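Local coordinates for putative oxidoreductase (PDB 3C1A), which is a putative oxidoreductase of the GFO/IDH/MocA type that probably binds a nicotinamide dinucleotide through its Rossmann-fold domain, at residues Asn24-Ile29 with Pro45-Leu50; Ala30-Ala35 with Ala283-Ala288. All coordinates share one frame; numbering follows the deposited sequence. Where two conformers were deposited one is given.

Contact 1 of 2, residues Asn24-Ile29 with Pro45-Leu50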
loop_
_atom_site.group_PDB
_atom_site.type_symbol
_atom_site.label_atom_id
_atom_site.label_comp_id
_atom_site.label_asym_id
_atom_site.label_seq_id
_atom_site.Cartn_x
_atom_site.Cartn_y
_atom_site.Cartn_z
ATOM N N ASN A 24 8.228 1.042 10.605
ATOM C CA ASN A 24 7.420 1.037 11.834
ATOM C C ASN A 24 6.753 -0.314 12.158
ATOM O O ASN A 24 5.912 -0.398 13.047
ATOM C CB ASN A 24 6.309 2.080 11.708
ATOM C CG ASN A 24 6.840 3.485 11.568
ATOM O OD1 ASN A 24 6.376 4.251 10.727
ATOM N ND2 ASN A 24 7.809 3.838 12.403
ATOM N N TYR A 25 7.122 -1.361 11.432
ATOM C CA TYR A 25 6.594 -2.723 11.689
ATOM C C TYR A 25 6.897 -3.223 13.096
ATOM O O TYR A 25 6.021 -3.743 13.786
ATOM C CB TYR A 25 7.090 -3.726 10.633
ATOM C CG TYR A 25 6.343 -3.635 9.324
ATOM C CD1 TYR A 25 5.030 -4.104 9.206
ATOM C CD2 TYR A 25 6.938 -3.092 8.206
ATOM C CE1 TYR A 25 4.336 -4.005 7.985
ATOM C CE2 TYR A 25 6.269 -3.009 6.990
ATOM C CZ TYR A 25 4.979 -3.452 6.883
ATOM O OH TYR A 25 4.337 -3.347 5.661
ATOM N N ILE A 26 8.130 -3.051 13.561
ATOM C CA ILE A 26 8.507 -3.661 14.824
ATOM C C ILE A 26 7.673 -3.095 15.945
ATOM O O ILE A 26 7.254 -3.832 16.823
ATOM C CB ILE A 26 10.018 -3.490 15.155
ATOM C CG1 ILE A 26 10.889 -4.298 14.187
ATOM C CG2 ILE A 26 10.307 -3.961 16.551
ATOM C CD1 ILE A 26 12.371 -4.107 14.424
ATOM N N ARG A 27 7.432 -1.791 15.939
ATOM C CA ARG A 27 6.628 -1.184 17.050
ATOM C C ARG A 27 5.158 -1.542 16.934
ATOM O O ARG A 27 4.474 -1.711 17.942
ATOM C CB ARG A 27 6.761 0.336 17.121
ATOM C CG ARG A 27 6.310 1.078 15.890
ATOM C CD ARG A 27 6.512 2.578 16.061
ATOM N NE ARG A 27 5.459 3.324 15.386
ATOM N N THR A 28 4.673 -1.652 15.705
ATOM C CA THR A 28 3.284 -2.048 15.465
ATOM C C THR A 28 3.061 -3.464 15.978
ATOM O O THR A 28 2.096 -3.729 16.708
ATOM C CB THR A 28 2.930 -1.999 13.960
ATOM O OG1 THR A 28 3.136 -0.674 13.434
ATOM C CG2 THR A 28 1.498 -2.414 13.755
ATOM N N ILE A 29 3.950 -4.396 15.627
ATOM C CA ILE A 29 3.778 -5.768 16.103
ATOM C C ILE A 29 3.869 -5.801 17.625
ATOM O O ILE A 29 3.125 -6.537 18.279
ATOM C CB ILE A 29 4.805 -6.754 15.564
ATOM C CG1 ILE A 29 4.751 -6.854 14.025
ATOM C CG2 ILE A 29 4.574 -8.137 16.206
ATOM C CD1 ILE A 29 5.942 -7.542 13.455
ATOM N N PRO A 45 20.590 -1.566 11.783
ATOM C CA PRO A 45 20.932 -1.746 13.206
ATOM C C PRO A 45 20.028 -0.946 14.155
ATOM O O PRO A 45 19.964 -1.260 15.348
ATOM C CB PRO A 45 22.384 -1.257 13.283
ATOM C CG PRO A 45 22.471 -0.226 12.229
ATOM C CD PRO A 45 21.585 -0.717 11.102
ATOM N N ASP A 46 19.330 0.058 13.629
ATOM C CA ASP A 46 18.294 0.753 14.406
ATOM C C ASP A 46 17.098 -0.190 14.662
ATOM O O ASP A 46 16.550 -0.212 15.770
ATOM C CB ASP A 46 17.847 2.042 13.698
ATOM C CG ASP A 46 19.014 3.020 13.446
ATOM O OD1 ASP A 46 20.011 2.997 14.219
ATOM O OD2 ASP A 46 18.924 3.813 12.481
ATOM N N ASN A 47 16.729 -0.968 13.634
ATOM C CA ASN A 47 15.728 -2.046 13.760
ATOM C C ASN A 47 16.140 -3.133 14.752
ATOM O O ASN A 47 15.370 -3.503 15.641
ATOM C CB ASN A 47 15.467 -2.698 12.396
ATOM C CG ASN A 47 14.582 -1.842 11.488
ATOM O OD1 ASN A 47 14.416 -0.639 11.708
ATOM N ND2 ASN A 47 14.009 -2.470 10.457
ATOM N N LEU A 48 17.363 -3.641 14.602
ATOM C CA LEU A 48 17.872 -4.690 15.501
ATOM C C LEU A 48 17.869 -4.265 16.993
ATOM O O LEU A 48 17.741 -5.107 17.881
ATOM C CB LEU A 48 19.271 -5.149 15.054
ATOM C CG LEU A 48 19.328 -5.793 13.661
ATOM C CD1 LEU A 48 20.763 -6.174 13.294
ATOM C CD2 LEU A 48 18.399 -7.016 13.579
ATOM N N ALA A 49 17.973 -2.964 17.247
ATOM C CA ALA A 49 17.853 -2.418 18.603
ATOM C C ALA A 49 16.451 -2.555 19.228
ATOM O O ALA A 49 16.301 -2.427 20.449
ATOM C CB ALA A 49 18.281 -0.956 18.607
ATOM N N LEU A 50 15.433 -2.835 18.420
ATOM C CA LEU A 50 14.048 -2.838 18.909
ATOM C C LEU A 50 13.414 -4.207 19.300
ATOM O O LEU A 50 12.326 -4.248 19.894
ATOM C CB LEU A 50 13.174 -2.131 17.858
ATOM C CG LEU A 50 13.609 -0.688 17.570
ATOM C CD1 LEU A 50 13.018 -0.153 16.259
ATOM C CD2 LEU A 50 13.221 0.189 18.756
#

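Contact 2 of 2, residues Ala30-Ala35 with Ala283-Ala288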
loop_
_atom_site.group_PDB
_atom_site.type_symbol
_atom_site.label_atom_id
_atom_site.label_comp_id
_atom_site.label_asym_id
_atom_site.label_seq_id
_atom_site.Cartn_x
_atom_site.Cartn_y
_atom_site.Cartn_z
ATOM N N ALA A 30 4.791 -5.026 18.195
ATOM C CA ALA A 30 4.953 -5.010 19.660
ATOM C C ALA A 30 3.693 -4.593 20.405
ATOM O O ALA A 30 3.439 -5.066 21.528
ATOM C CB ALA A 30 6.118 -4.102 20.059
ATOM N N GLY A 31 2.898 -3.710 19.798
ATOM C CA GLY A 31 1.671 -3.207 20.423
ATOM C C GLY A 31 0.430 -4.075 20.240
ATOM O O GLY A 31 -0.598 -3.811 20.856
ATOM N N LEU A 32 0.533 -5.114 19.409
ATOM C CA LEU A 32 -0.596 -6.012 19.129
ATOM C C LEU A 32 -0.637 -7.098 20.184
ATOM O O LEU A 32 0.316 -7.856 20.328
ATOM C CB LEU A 32 -0.473 -6.654 17.732
ATOM C CG LEU A 32 -0.588 -5.763 16.489
ATOM C CD1 LEU A 32 -0.365 -6.562 15.203
ATOM C CD2 LEU A 32 -1.919 -5.054 16.420
ATOM N N PRO A 33 -1.746 -7.203 20.917
ATOM C CA PRO A 33 -1.852 -8.298 21.867
ATOM C C PRO A 33 -1.939 -9.712 21.285
ATOM O O PRO A 33 -1.625 -10.669 21.990
ATOM C CB PRO A 33 -3.131 -7.968 22.641
ATOM C CG PRO A 33 -3.907 -7.097 21.773
ATOM C CD PRO A 33 -2.933 -6.332 20.939
ATOM N N GLY A 34 -2.358 -9.858 20.032
ATOM C CA GLY A 34 -2.539 -11.176 19.450
ATOM C C GLY A 34 -1.404 -11.678 18.583
ATOM O O GLY A 34 -1.528 -12.721 17.964
ATOM N N ALA A 35 -0.305 -10.941 18.539
ATOM C CA ALA A 35 0.842 -11.316 17.734
ATOM C C ALA A 35 2.131 -11.115 18.527
ATOM O O ALA A 35 2.162 -10.342 19.508
ATOM C CB ALA A 35 0.857 -10.519 16.454
ATOM N N ALA A 283 -3.689 -3.050 9.432
ATOM C CA ALA A 283 -3.097 -4.017 8.492
ATOM C C ALA A 283 -2.476 -5.241 9.173
ATOM O O ALA A 283 -2.787 -6.387 8.820
ATOM C CB ALA A 283 -2.052 -3.318 7.626
ATOM N N VAL A 284 -1.574 -4.983 10.117
ATOM C CA VAL A 284 -0.906 -6.038 10.875
ATOM C C VAL A 284 -1.879 -6.774 11.848
ATOM O O VAL A 284 -1.802 -7.988 12.017
ATOM C CB VAL A 284 0.311 -5.450 11.637
ATOM C CG1 VAL A 284 1.030 -6.524 12.443
ATOM C CG2 VAL A 284 1.273 -4.783 10.649
ATOM N N ARG A 285 -2.784 -6.059 12.499
ATOM C CA ARG A 285 -3.787 -6.730 13.348
ATOM C C ARG A 285 -4.656 -7.698 12.552
ATOM O O ARG A 285 -4.773 -8.866 12.908
ATOM C CB ARG A 285 -4.663 -5.705 14.069
ATOM C CG ARG A 285 -5.653 -6.328 15.064
ATOM C CD ARG A 285 -6.557 -5.309 15.719
ATOM N NE ARG A 285 -7.219 -4.465 14.740
ATOM C CZ ARG A 285 -8.333 -4.784 14.106
ATOM N NH1 ARG A 285 -8.945 -5.933 14.368
ATOM N NH2 ARG A 285 -8.841 -3.941 13.226
ATOM N N LEU A 286 -5.258 -7.217 11.472
ATOM C CA LEU A 286 -6.051 -8.061 10.593
ATOM C C LEU A 286 -5.265 -9.220 9.999
ATOM O O LEU A 286 -5.737 -10.367 9.996
ATOM C CB LEU A 286 -6.670 -7.241 9.474
ATOM C CG LEU A 286 -7.771 -6.286 9.952
ATOM C CD1 LEU A 286 -8.228 -5.446 8.726
ATOM C CD2 LEU A 286 -8.909 -7.039 10.645
ATOM N N PHE A 287 -4.077 -8.936 9.488
ATOM C CA PHE A 287 -3.236 -9.966 8.869
ATOM C C PHE A 287 -2.950 -11.043 9.907
ATOM O O PHE A 287 -3.227 -12.189 9.660
ATOM C CB PHE A 287 -1.929 -9.385 8.315
ATOM C CG PHE A 287 -0.945 -10.411 7.887
ATOM C CD1 PHE A 287 -1.109 -11.105 6.682
ATOM C CD2 PHE A 287 0.172 -10.695 8.668
ATOM C CE1 PHE A 287 -0.200 -12.099 6.294
ATOM C CE2 PHE A 287 1.128 -11.685 8.245
ATOM C CZ PHE A 287 0.938 -12.383 7.109
ATOM N N ALA A 288 -2.464 -10.662 11.076
ATOM C CA ALA A 288 -2.125 -11.672 12.101
ATOM C C ALA A 288 -3.367 -12.485 12.434
ATOM O O ALA A 288 -3.301 -13.709 12.614
ATOM C CB ALA A 288 -1.505 -11.042 13.336
#

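Contact 1 of 2, residues Asn24-Ile29 with Pro45-Leu50
Ile26 sets its CG1 anti to its own carbonyl carbon (chi1 -68°) and then runs on extended to CD1 (chi2 177°), so its longer branch reaches the backbone of Asn47 while CG2 meets Leu50. The contact lies in the Rossmann fold. Helix 25-31 is the connection of the beta-alpha-beta crossover from strand 11-17 to strand 35-42, and it follows the glycine-rich turn that in this fold usually faces the dinucleotide. The short helix 45-48 follows the second of these strands.

No hydrogen bond joins the two segments; the packing rests on one isoleucine. Ile26 CD1 sits 3.3 Å from Asn47 O. On the other branch, Ile26 CG2 lies 3.6 Å from Leu50 CB. The Ile26 and Leu50 side chains run at a slant to each other. Asn47 O already receives the amide of Leu50 (N to O 2.9 Å), so the methyl covers a carbonyl that has its partner. Ile26 also packs on Leu15 of strand 11-17, which ties this contact to the sheet. Cutting Ile26 back to an alanine removes both CG2 and CD1, and would probably open a gap against 45-50, leaving Asn47 O and Leu50 CB without their hydrocarbon cover. At the N-terminal end of helix 25-31, the carbonyl oxygen of the N-cap residue, Asn24 O, is gripped twice, by Thr28 N and, from the opposite face of its carbonyl plane, by Thr28 OG1 at 2.8 Å.

Contact 2 of 2, residues Ala30-Ala35 with Ala283-Ala288
The type I beta turn Leu32-Ala35, which carries the Rossmann crossover from helix 25-31 into strand 35-42, packs against helix 279-290, a late helix of the chain that folds back onto the Rossmann-fold domain. Val284, Arg285 and Ala288 form the helix face that meets it, and no hydrogen bond crosses between the segments.

Leu32 supplies most of the contact from the turn. With CG anti to its carbonyl carbon (chi1 -67°), both methyls of Leu32 come up against Arg285: Leu32 CD1 lies 3.7 Å from Arg285 N, and Leu32 CD2 3.7 Å from Arg285 CB. CD1 also packs on Val284, though the modelled separation there is too short to be trusted. The Leu32 side chain crosses that of Arg285 at roughly a right angle. The arginine leads its guanidinium away from the turn, bending at chi3 (52°), and its NE forms a salt bridge with Glu277.

Ala35, which closes the turn and begins strand 35-42, also touches Leu13 of the neighbouring strand 11-17, against which Phe287 packs as well. Ala35 and Ala288 point their methyls at each other, with Ala35 CB 3.9 Å from Ala288 CB.

Overall arrangement
Contacts 1 and 2 share helix 25-31, and their centres lie about 14 Å apart. Contact 1 packs the early part of that helix against the region just after strand 35-42; contact 2 uses the turn that follows the helix and leads into the same strand. Helix 279-290 also touches the segment of contact 1: Thr28 CG2 lies 3.9 Å from Val284 CB, and Tyr25 CD1 is 4.1 Å from Val284 CG2. Thus contact 1 is local to the Rossmann domain, whereas contact 2 brings in sequence some 250 residues later. Contact 1 begins close in sequence to the glycine-rich turn, which in this fold usually faces the dinucleotide.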